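Local coordinates for penicillin-binding protein PbpB (Mycobacterium tuberculosis, PDB 6KGU), which takes part in the synthesis of cross-linked peptidoglycan from lipid intermediates, and carries a penicillin-sensitive transpeptidase domain that beta-lactam antibiotics acylate, at residues 198-208 with 533-544; 128-139 with 236-245. All blocks are in the same frame, centred on the assembly; numbering follows the deposited sequence.

Contact 1: 198-208 with 533-544. With CO (cobalt (II) ion), chain C.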
loop_
_atom_site.group_PDB
_atom_site.type_symbol
_atom_site.label_atom_id
_atom_site.label_comp_id
_atom_site.label_asym_id
_atom_site.label_seq_id
_atom_site.Cartn_x
_atom_site.Cartn_y
_atom_site.Cartn_z
ATOM N N ASP A 198 -9.479 3.194 11.239
ATOM C CA ASP A 198 -9.401 3.202 12.690
ATOM C C ASP A 198 -8.561 4.416 13.063
ATOM O O ASP A 198 -7.359 4.447 12.785
ATOM C CB ASP A 198 -8.792 1.894 13.195
ATOM C CG ASP A 198 -8.665 1.840 14.708
ATOM O OD1 ASP A 198 -8.245 2.833 15.320
ATOM O OD2 ASP A 198 -8.977 0.781 15.279
ATOM N N ASN A 199 -9.193 5.402 13.711
ATOM C CA ASN A 199 -8.527 6.675 13.971
ATOM C C ASN A 199 -7.278 6.505 14.819
ATOM O O ASN A 199 -6.316 7.250 14.635
ATOM C CB ASN A 199 -9.495 7.657 14.632
ATOM C CG ASN A 199 -10.431 8.318 13.619
ATOM O OD1 ASN A 199 -10.324 8.078 12.410
ATOM N ND2 ASN A 199 -11.345 9.149 14.104
ATOM N N ASP A 200 -7.259 5.531 15.734
ATOM C CA ASP A 200 -6.060 5.296 16.530
ATOM C C ASP A 200 -4.920 4.790 15.655
ATOM O O ASP A 200 -3.789 5.277 15.742
ATOM C CB ASP A 200 -6.346 4.292 17.651
ATOM C CG ASP A 200 -7.454 4.754 18.593
ATOM O OD1 ASP A 200 -7.607 5.984 18.800
ATOM O OD2 ASP A 200 -8.158 3.877 19.135
ATOM N N ILE A 201 -5.197 3.802 14.814
ATOM C CA ILE A 201 -4.174 3.320 13.895
ATOM C C ILE A 201 -3.768 4.431 12.931
ATOM O O ILE A 201 -2.575 4.704 12.741
ATOM C CB ILE A 201 -4.664 2.057 13.168
ATOM C CG1 ILE A 201 -4.933 0.957 14.208
ATOM C CG2 ILE A 201 -3.647 1.636 12.112
ATOM C CD1 ILE A 201 -5.596 -0.324 13.668
ATOM N N GLN A 202 -4.755 5.131 12.357
ATOM C CA GLN A 202 -4.448 6.212 11.424
ATOM C C GLN A 202 -3.555 7.258 12.069
ATOM O O GLN A 202 -2.572 7.694 11.471
ATOM C CB GLN A 202 -5.739 6.862 10.909
ATOM C CG GLN A 202 -5.506 8.117 10.054
ATOM C CD GLN A 202 -5.090 7.775 8.639
ATOM O OE1 GLN A 202 -5.389 6.689 8.159
ATOM N NE2 GLN A 202 -4.414 8.710 7.953
ATOM N N PHE A 203 -3.882 7.672 13.301
ATOM C CA PHE A 203 -3.107 8.721 13.952
ATOM C C PHE A 203 -1.658 8.292 14.139
ATOM O O PHE A 203 -0.727 9.067 13.878
ATOM C CB PHE A 203 -3.738 9.098 15.303
ATOM C CG PHE A 203 -3.029 10.231 15.997
ATOM C CD1 PHE A 203 -3.029 11.507 15.446
ATOM C CD2 PHE A 203 -2.366 10.025 17.192
ATOM C CE1 PHE A 203 -2.382 12.559 16.073
ATOM C CE2 PHE A 203 -1.716 11.074 17.828
ATOM C CZ PHE A 203 -1.722 12.342 17.269
ATOM N N TYR A 204 -1.443 7.053 14.594
ATOM C CA TYR A 204 -0.073 6.585 14.806
ATOM C C TYR A 204 0.667 6.470 13.476
ATOM O O TYR A 204 1.811 6.920 13.341
ATOM C CB TYR A 204 -0.085 5.232 15.529
ATOM C CG TYR A 204 1.288 4.747 15.926
ATOM C CD1 TYR A 204 1.894 5.193 17.097
ATOM C CD2 TYR A 204 1.975 3.839 15.141
ATOM C CE1 TYR A 204 3.170 4.760 17.465
ATOM C CE2 TYR A 204 3.240 3.390 15.497
ATOM C CZ TYR A 204 3.834 3.859 16.658
ATOM O OH TYR A 204 5.091 3.406 16.994
ATOM N N VAL A 205 0.026 5.858 12.480
ATOM C CA VAL A 205 0.678 5.691 11.180
ATOM C C VAL A 205 0.980 7.051 10.555
ATOM O O VAL A 205 2.073 7.274 10.032
ATOM C CB VAL A 205 -0.191 4.812 10.266
ATOM C CG1 VAL A 205 0.356 4.814 8.817
ATOM C CG2 VAL A 205 -0.245 3.375 10.837
ATOM N N GLN A 206 0.036 7.997 10.639
ATOM C CA GLN A 206 0.237 9.301 10.003
ATOM C C GLN A 206 1.404 10.051 10.633
ATOM O O GLN A 206 2.212 10.665 9.928
ATOM C CB GLN A 206 -1.054 10.130 10.081
ATOM C CG GLN A 206 -1.024 11.428 9.256
ATOM C CD GLN A 206 -2.408 12.051 9.070
ATOM O OE1 GLN A 206 -3.434 11.358 9.112
ATOM N NE2 GLN A 206 -2.441 13.373 8.892
ATOM N N GLN A 207 1.510 10.007 11.967
ATOM C CA GLN A 207 2.657 10.594 12.650
ATOM C C GLN A 207 3.954 9.899 12.266
ATOM O O GLN A 207 4.969 10.552 12.001
ATOM C CB GLN A 207 2.470 10.490 14.152
ATOM C CG GLN A 207 1.440 11.376 14.747
ATOM C CD GLN A 207 1.435 11.152 16.236
ATOM O OE1 GLN A 207 0.905 10.137 16.722
ATOM N NE2 GLN A 207 2.101 12.041 16.968
ATOM N N GLN A 208 3.957 8.569 12.289
ATOM C CA GLN A 208 5.172 7.851 11.920
ATOM C C GLN A 208 5.577 8.159 10.484
ATOM O O GLN A 208 6.775 8.240 10.183
ATOM C CB GLN A 208 4.975 6.348 12.140
ATOM C CG GLN A 208 4.984 5.957 13.648
ATOM C CD GLN A 208 6.394 5.990 14.244
ATOM O OE1 GLN A 208 7.380 5.733 13.549
ATOM N NE2 GLN A 208 6.488 6.303 15.524
ATOM N N LEU A 533 10.479 1.658 9.245
ATOM C CA LEU A 533 9.120 2.155 9.423
ATOM C C LEU A 533 8.129 1.000 9.516
ATOM O O LEU A 533 7.165 1.052 10.295
ATOM C CB LEU A 533 8.759 3.111 8.289
ATOM C CG LEU A 533 7.359 3.712 8.289
ATOM C CD1 LEU A 533 7.019 4.344 9.643
ATOM C CD2 LEU A 533 7.275 4.755 7.176
ATOM N N PHE A 534 8.356 -0.057 8.742
ATOM C CA PHE A 534 7.526 -1.246 8.897
ATOM C C PHE A 534 7.701 -1.845 10.289
ATOM O O PHE A 534 6.724 -2.258 10.919
ATOM C CB PHE A 534 7.870 -2.278 7.819
ATOM C CG PHE A 534 7.171 -3.611 8.015
ATOM C CD1 PHE A 534 7.750 -4.608 8.803
ATOM C CD2 PHE A 534 5.933 -3.862 7.406
ATOM C CE1 PHE A 534 7.100 -5.836 8.994
ATOM C CE2 PHE A 534 5.279 -5.090 7.575
ATOM C CZ PHE A 534 5.872 -6.076 8.381
ATOM N N HIS A 535 8.949 -1.934 10.755
ATOM C CA HIS A 535 9.254 -2.410 12.105
ATOM C C HIS A 535 8.425 -1.687 13.159
ATOM O O HIS A 535 7.756 -2.322 13.989
ATOM C CB HIS A 535 10.744 -2.202 12.384
ATOM C CG HIS A 535 11.162 -2.599 13.761
ATOM N ND1 HIS A 535 11.540 -3.883 14.074
ATOM C CD2 HIS A 535 11.276 -1.884 14.906
ATOM C CE1 HIS A 535 11.857 -3.949 15.355
ATOM N NE2 HIS A 535 11.710 -2.748 15.880
ATOM N N ASN A 536 8.459 -0.351 13.126
ATOM C CA ASN A 536 7.747 0.463 14.106
ATOM C C ASN A 536 6.245 0.209 14.059
ATOM O O ASN A 536 5.604 -0.014 15.087
ATOM C CB ASN A 536 8.025 1.947 13.850
ATOM C CG ASN A 536 9.465 2.321 14.102
ATOM O OD1 ASN A 536 10.205 1.567 14.725
ATOM N ND2 ASN A 536 9.868 3.501 13.628
ATOM N N ILE A 537 5.660 0.268 12.861
ATOM C CA ILE A 537 4.207 0.146 12.742
ATOM C C ILE A 537 3.751 -1.268 13.083
ATOM O O ILE A 537 2.813 -1.464 13.860
ATOM C CB ILE A 537 3.736 0.555 11.336
ATOM C CG1 ILE A 537 3.957 2.058 11.117
ATOM C CG2 ILE A 537 2.253 0.167 11.117
ATOM C CD1 ILE A 537 3.885 2.474 9.674
ATOM N N ALA A 538 4.380 -2.272 12.477
ATOM C CA ALA A 538 3.926 -3.640 12.696
ATOM C C ALA A 538 4.132 -4.053 14.149
ATOM O O ALA A 538 3.292 -4.754 14.721
ATOM C CB ALA A 538 4.654 -4.602 11.753
ATOM N N GLY A 539 5.242 -3.625 14.754
ATOM C CA GLY A 539 5.480 -3.939 16.153
ATOM C C GLY A 539 4.459 -3.295 17.068
ATOM O O GLY A 539 3.988 -3.913 18.024
ATOM N N TRP A 540 4.096 -2.048 16.781
ATOM C CA TRP A 540 3.094 -1.359 17.585
ATOM C C TRP A 540 1.716 -1.999 17.422
ATOM O O TRP A 540 0.939 -2.072 18.385
ATOM C CB TRP A 540 3.054 0.124 17.205
ATOM C CG TRP A 540 2.018 0.917 17.942
ATOM C CD1 TRP A 540 2.111 1.417 19.218
ATOM C CD2 TRP A 540 0.745 1.337 17.443
ATOM N NE1 TRP A 540 0.970 2.107 19.537
ATOM C CE2 TRP A 540 0.112 2.067 18.470
ATOM C CE3 TRP A 540 0.069 1.153 16.231
ATOM C CZ2 TRP A 540 -1.154 2.609 18.322
ATOM C CZ3 TRP A 540 -1.192 1.706 16.083
ATOM C CH2 TRP A 540 -1.789 2.419 17.121
ATOM N N LEU A 541 1.389 -2.461 16.212
ATOM C CA LEU A 541 0.109 -3.133 16.025
ATOM C C LEU A 541 0.053 -4.435 16.812
ATOM O O LEU A 541 -1.016 -4.810 17.309
ATOM C CB LEU A 541 -0.145 -3.402 14.535
ATOM C CG LEU A 541 -0.440 -2.181 13.644
ATOM C CD1 LEU A 541 -0.376 -2.533 12.158
ATOM C CD2 LEU A 541 -1.805 -1.590 13.990
ATOM N N MET A 542 1.182 -5.139 16.935
ATOM C CA MET A 542 1.174 -6.376 17.707
ATOM C C MET A 542 0.997 -6.083 19.188
ATOM O O MET A 542 0.177 -6.714 19.862
ATOM C CB MET A 542 2.456 -7.172 17.460
ATOM C CG MET A 542 2.660 -7.587 16.011
ATOM S SD MET A 542 1.443 -8.749 15.397
ATOM C CE MET A 542 0.142 -7.726 14.740
ATOM N N GLN A 543 1.736 -5.099 19.706
ATOM C CA GLN A 543 1.683 -4.810 21.136
ATOM C C GLN A 543 0.302 -4.316 21.541
ATOM O O GLN A 543 -0.270 -4.776 22.536
ATOM C CB GLN A 543 2.763 -3.789 21.509
ATOM C CG GLN A 543 4.188 -4.293 21.185
ATOM C CD GLN A 543 5.269 -3.214 21.335
ATOM O OE1 GLN A 543 4.972 -2.072 21.662
ATOM N NE2 GLN A 543 6.519 -3.585 21.098
ATOM N N ARG A 544 -0.262 -3.394 20.763
ATOM C CA ARG A 544 -1.505 -2.766 21.185
ATOM C C ARG A 544 -2.661 -3.755 21.238
ATOM O O ARG A 544 -3.624 -3.521 21.978
ATOM C CB ARG A 544 -1.843 -1.599 20.262
ATOM C CG ARG A 544 -2.531 -2.015 18.995
ATOM C CD ARG A 544 -2.770 -0.848 18.041
ATOM N NE ARG A 544 -3.915 -0.018 18.397
ATOM C CZ ARG A 544 -5.164 -0.238 17.993
ATOM N NH1 ARG A 544 -5.458 -1.288 17.231
ATOM N NH2 ARG A 544 -6.125 0.590 18.364
HETATM CO CO CO C . 11.758 -1.998 17.895
HETATM O O HOH W 1 11.007 0.002 17.434
HETATM O O HOH W 2 9.972 -0.851 17.794
HETATM O O HOH W 3 10.306 -2.972 18.511
HETATM O O HOH W 4 11.588 -4.080 18.398
#
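An antiparallel helix pair that packs on one face of the transpeptidase sheet brings the rings of Tyr204 and Trp540 together as a face-to-face stack. The tyrosine ring lies flat over the five-membered ring of the indole, with centroids 3.8 Å apart and planes 10° apart. The two side chains run past each other in opposite directions. Tyr204 CB therefore sits over the six-membered ring, 3.8 Å from its centroid, in a CH-pi contact. Trp540 CG is anti to the backbone N (chi1 178°), which carries the indole out toward Tyr204. The far face of each ring is covered from its own helix, by Gln208 CG on Tyr204 and Arg544 CD on Trp540. Helices 199-216 and 531-544 are the first and last helices of the penicillin-binding fold. Their short segments run at 159°, with axes 10.6 Å apart. Nearer the sheet, Val205 CG2 meets Ile537 CG2 at 4.1 Å, and Ile201 CD1 meets Leu541 CD2 at 4.0 Å. Val205 also touches strand 220-227, and Ile537 touches strand 509-516. Arg544 lays one guanidinium face over Ile201 CG1. Its NH2 forms a long salt bridge to Asp200 OD2, 3.9 Å away. At the other end a weak, doubtful bond runs from Asn536 ND2, in one of two modelled conformers, to Gln208 OE1 (3.3 Å). His535 NE2 binds a cobalt ion.

Contact 2: 128-139 with 236-245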
loop_
_atom_site.group_PDB
_atom_site.type_symbol
_atom_site.label_atom_id
_atom_site.label_comp_id
_atom_site.label_asym_id
_atom_site.label_seq_id
_atom_site.Cartn_x
_atom_site.Cartn_y
_atom_site.Cartn_z
ATOM N N TYR A 128 -13.557 19.789 12.064
ATOM C CA TYR A 128 -12.575 18.729 11.841
ATOM C C TYR A 128 -11.804 18.595 13.143
ATOM O O TYR A 128 -10.720 19.170 13.292
ATOM C CB TYR A 128 -11.647 19.034 10.658
ATOM C CG TYR A 128 -12.400 19.145 9.354
ATOM C CD1 TYR A 128 -12.754 18.004 8.637
ATOM C CD2 TYR A 128 -12.798 20.387 8.860
ATOM C CE1 TYR A 128 -13.475 18.099 7.452
ATOM C CE2 TYR A 128 -13.523 20.495 7.682
ATOM C CZ TYR A 128 -13.856 19.346 6.983
ATOM O OH TYR A 128 -14.565 19.439 5.806
ATOM N N PRO A 129 -12.354 17.880 14.125
ATOM C CA PRO A 129 -11.723 17.860 15.451
ATOM C C PRO A 129 -10.315 17.292 15.439
ATOM O O PRO A 129 -9.524 17.641 16.320
ATOM C CB PRO A 129 -12.679 16.993 16.283
ATOM C CG PRO A 129 -13.379 16.132 15.265
ATOM C CD PRO A 129 -13.551 17.024 14.062
ATOM N N GLY A 130 -9.967 16.454 14.463
ATOM C CA GLY A 130 -8.612 15.946 14.351
ATOM C C GLY A 130 -7.690 16.762 13.476
ATOM O O GLY A 130 -6.540 16.367 13.267
ATOM N N GLY A 131 -8.144 17.895 12.959
ATOM C CA GLY A 131 -7.275 18.721 12.142
ATOM C C GLY A 131 -6.866 17.969 10.891
ATOM O O GLY A 131 -7.703 17.553 10.087
ATOM N N SER A 132 -5.560 17.763 10.722
ATOM C CA SER A 132 -5.050 17.085 9.538
ATOM C C SER A 132 -5.317 15.579 9.541
ATOM O O SER A 132 -5.047 14.924 8.528
ATOM C CB SER A 132 -3.540 17.341 9.403
ATOM O OG SER A 132 -2.834 16.624 10.397
ATOM N N LEU A 133 -5.841 15.014 10.627
ATOM C CA LEU A 133 -5.955 13.556 10.720
ATOM C C LEU A 133 -6.780 12.983 9.565
ATOM O O LEU A 133 -7.955 13.329 9.387
ATOM C CB LEU A 133 -6.580 13.154 12.052
ATOM C CG LEU A 133 -6.813 11.646 12.253
ATOM C CD1 LEU A 133 -5.484 10.921 12.361
ATOM C CD2 LEU A 133 -7.652 11.364 13.511
ATOM N N ALA A 134 -6.162 12.095 8.785
ATOM C CA ALA A 134 -6.820 11.476 7.631
ATOM C C ALA A 134 -7.417 12.516 6.679
ATOM O O ALA A 134 -8.376 12.231 5.962
ATOM C CB ALA A 134 -7.904 10.482 8.076
ATOM N N ALA A 135 -6.851 13.731 6.648
ATOM C CA ALA A 135 -7.390 14.744 5.745
ATOM C C ALA A 135 -7.149 14.397 4.289
ATOM O O ALA A 135 -7.879 14.888 3.423
ATOM C CB ALA A 135 -6.788 16.121 6.039
ATOM N N ASN A 136 -6.139 13.572 4.000
ATOM C CA ASN A 136 -5.938 13.106 2.623
ATOM C C ASN A 136 -7.162 12.359 2.102
ATOM O O ASN A 136 -7.457 12.398 0.897
ATOM C CB ASN A 136 -4.698 12.199 2.561
ATOM C CG ASN A 136 -4.694 11.135 3.655
ATOM O OD1 ASN A 136 -4.838 11.437 4.851
ATOM N ND2 ASN A 136 -4.554 9.880 3.246
ATOM N N VAL A 137 -7.862 11.662 2.994
ATOM C CA VAL A 137 -9.067 10.904 2.664
ATOM C C VAL A 137 -10.316 11.766 2.807
ATOM O O VAL A 137 -11.125 11.865 1.878
ATOM C CB VAL A 137 -9.128 9.641 3.558
ATOM C CG1 VAL A 137 -10.524 9.034 3.570
ATOM C CG2 VAL A 137 -8.080 8.592 3.099
ATOM N N VAL A 138 -10.447 12.435 3.955
ATOM C CA VAL A 138 -11.672 13.153 4.299
ATOM C C VAL A 138 -11.884 14.338 3.367
ATOM O O VAL A 138 -12.995 14.569 2.875
ATOM C CB VAL A 138 -11.626 13.608 5.773
ATOM C CG1 VAL A 138 -12.689 14.679 6.056
ATOM C CG2 VAL A 138 -11.765 12.424 6.719
ATOM N N GLY A 139 -10.830 15.124 3.134
ATOM C CA GLY A 139 -10.934 16.326 2.324
ATOM C C GLY A 139 -11.309 17.570 3.112
ATOM O O GLY A 139 -11.011 17.668 4.308
ATOM N N MET A 236 -4.458 5.140 5.980
ATOM C CA MET A 236 -3.903 5.572 4.699
ATOM C C MET A 236 -3.361 6.971 4.951
ATOM O O MET A 236 -4.131 7.881 5.274
ATOM C CB MET A 236 -4.973 5.559 3.595
ATOM C CG MET A 236 -4.494 5.964 2.209
ATOM S SD MET A 236 -5.793 5.876 0.932
ATOM C CE MET A 236 -5.726 4.126 0.524
ATOM N N ALA A 237 -2.051 7.143 4.844
ATOM C CA ALA A 237 -1.444 8.401 5.255
ATOM C C ALA A 237 -0.308 8.806 4.331
ATOM O O ALA A 237 0.377 7.967 3.740
ATOM C CB ALA A 237 -0.913 8.325 6.689
ATOM N N ASN A 238 -0.115 10.118 4.225
ATOM C CA ASN A 238 1.064 10.689 3.604
ATOM C C ASN A 238 1.611 11.763 4.527
ATOM O O ASN A 238 0.939 12.196 5.466
ATOM C CB ASN A 238 0.751 11.266 2.219
ATOM C CG ASN A 238 -0.564 11.991 2.198
ATOM O OD1 ASN A 238 -1.588 11.435 1.779
ATOM N ND2 ASN A 238 -0.560 13.243 2.674
ATOM N N ASP A 239 2.852 12.171 4.267
ATOM C CA ASP A 239 3.443 13.270 5.015
ATOM C C ASP A 239 2.833 14.592 4.555
ATOM O O ASP A 239 2.203 14.677 3.494
ATOM C CB ASP A 239 4.956 13.301 4.806
ATOM C CG ASP A 239 5.335 13.762 3.404
ATOM O OD1 ASP A 239 5.078 13.006 2.428
ATOM O OD2 ASP A 239 5.902 14.871 3.283
ATOM N N ASN A 240 3.032 15.635 5.367
ATOM C CA ASN A 240 2.753 17.012 4.949
ATOM C C ASN A 240 1.260 17.244 4.683
ATOM O O ASN A 240 0.898 18.042 3.811
ATOM C CB ASN A 240 3.577 17.374 3.705
ATOM C CG ASN A 240 3.681 18.878 3.475
ATOM O OD1 ASN A 240 3.635 19.662 4.425
ATOM N ND2 ASN A 240 3.822 19.284 2.208
ATOM N N THR A 241 0.390 16.537 5.418
ATOM C CA THR A 241 -1.043 16.555 5.140
ATOM C C THR A 241 -1.657 17.884 5.555
ATOM O O THR A 241 -1.436 18.364 6.673
ATOM C CB THR A 241 -1.751 15.426 5.885
ATOM O OG1 THR A 241 -1.140 14.167 5.567
ATOM C CG2 THR A 241 -3.222 15.382 5.498
ATOM N N PHE A 242 -2.483 18.450 4.678
ATOM C CA PHE A 242 -3.063 19.755 4.948
ATOM C C PHE A 242 -4.076 19.692 6.093
ATOM O O PHE A 242 -4.505 18.624 6.546
ATOM C CB PHE A 242 -3.732 20.312 3.699
ATOM C CG PHE A 242 -5.131 19.794 3.462
ATOM C CD1 PHE A 242 -5.361 18.445 3.220
ATOM C CD2 PHE A 242 -6.207 20.664 3.448
ATOM C CE1 PHE A 242 -6.646 17.963 2.972
ATOM C CE2 PHE A 242 -7.485 20.193 3.205
ATOM C CZ PHE A 242 -7.703 18.832 2.959
ATOM N N ASP A 243 -4.474 20.873 6.549
ATOM C CA ASP A 243 -5.434 20.976 7.644
ATOM C C ASP A 243 -6.727 21.576 7.115
ATOM O O ASP A 243 -6.782 22.792 6.867
ATOM C CB ASP A 243 -4.863 21.835 8.774
ATOM C CG ASP A 243 -5.787 21.931 9.970
ATOM O OD1 ASP A 243 -6.954 21.471 9.910
ATOM O OD2 ASP A 243 -5.337 22.500 10.975
ATOM N N PRO A 244 -7.784 20.780 6.934
ATOM C CA PRO A 244 -9.030 21.324 6.371
ATOM C C PRO A 244 -9.780 22.267 7.305
ATOM O O PRO A 244 -10.760 22.874 6.868
ATOM C CB PRO A 244 -9.852 20.067 6.075
ATOM C CG PRO A 244 -9.378 19.062 7.094
ATOM C CD PRO A 244 -7.906 19.354 7.298
ATOM N N SER A 245 -9.375 22.410 8.565
ATOM C CA SER A 245 -9.945 23.474 9.386
ATOM C C SER A 245 -9.372 24.840 9.033
ATOM O O SER A 245 -9.761 25.836 9.649
ATOM C CB SER A 245 -9.712 23.188 10.874
ATOM O OG SER A 245 -8.350 23.412 11.246
HETATM O O HOH W 5 -2.163 11.550 5.824
#
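Asn136 ND2 donates to Met236 O at 2.9 Å from above the carbonyl plane, 59° out of it. The bond is nearly straight (165°), and the acceptor lies in the amide plane. Asn136 CG sits between the backbone N and the carbonyl carbon (chi1 48°), and this turns the amide to the strand. A second bond, from ND2 to Asn258 OD1, helps fix the amide's rotation. A water accepts from Asn238 N, donates weakly to Asn136 OD1, and hydrogen-bonds Thr241 OG1 at 2.8 Å. Ala135 CB packs against Thr241 CG2, Pro244 CD and Phe242 CE1, the last 3.6 Å away. Ala135 O lies at the edge of the Phe242 ring, near its plane. Further along, Pro244 CG rests over one face of the Tyr128 ring, 3.9 Å from its centroid, in a CH-pi contact. Tyr128 OH is held by Glu152. Asp243 OD1 accepts from Ser245 N at 2.9 Å. This is an Asx turn, and the same OD1 lies 3.6 Å from Gly131 CA. The whole is a domain junction: overlapping beta turns and a short helix of the N-terminal region pack on the end of outermost strand 233-238 and on the loop that follows it.

The centres of the two contacts lie about 17 Å apart. Their segments alternate along the chain, in the order 128-139, 198-208, 236-245 and 533-544. Helix 199-216 belongs to contact 1, where it pairs with helix 531-544, and touches contact 2 with other side chains, Gln202 and Gln206. Gln202 NE2 probably donates to Met236 O, and Gln206 OE1 probably accepts from Ala134 N. Leu133 packs on Gln202 as well. Both contacts also rest on the antiparallel transpeptidase sheet, contact 2 at its outermost strand 233-238. Contact 2 joins the N-terminal region to the transpeptidase domain directly, and helix 199-216 adds a second connection, away from the probable active-site serine, Ser269.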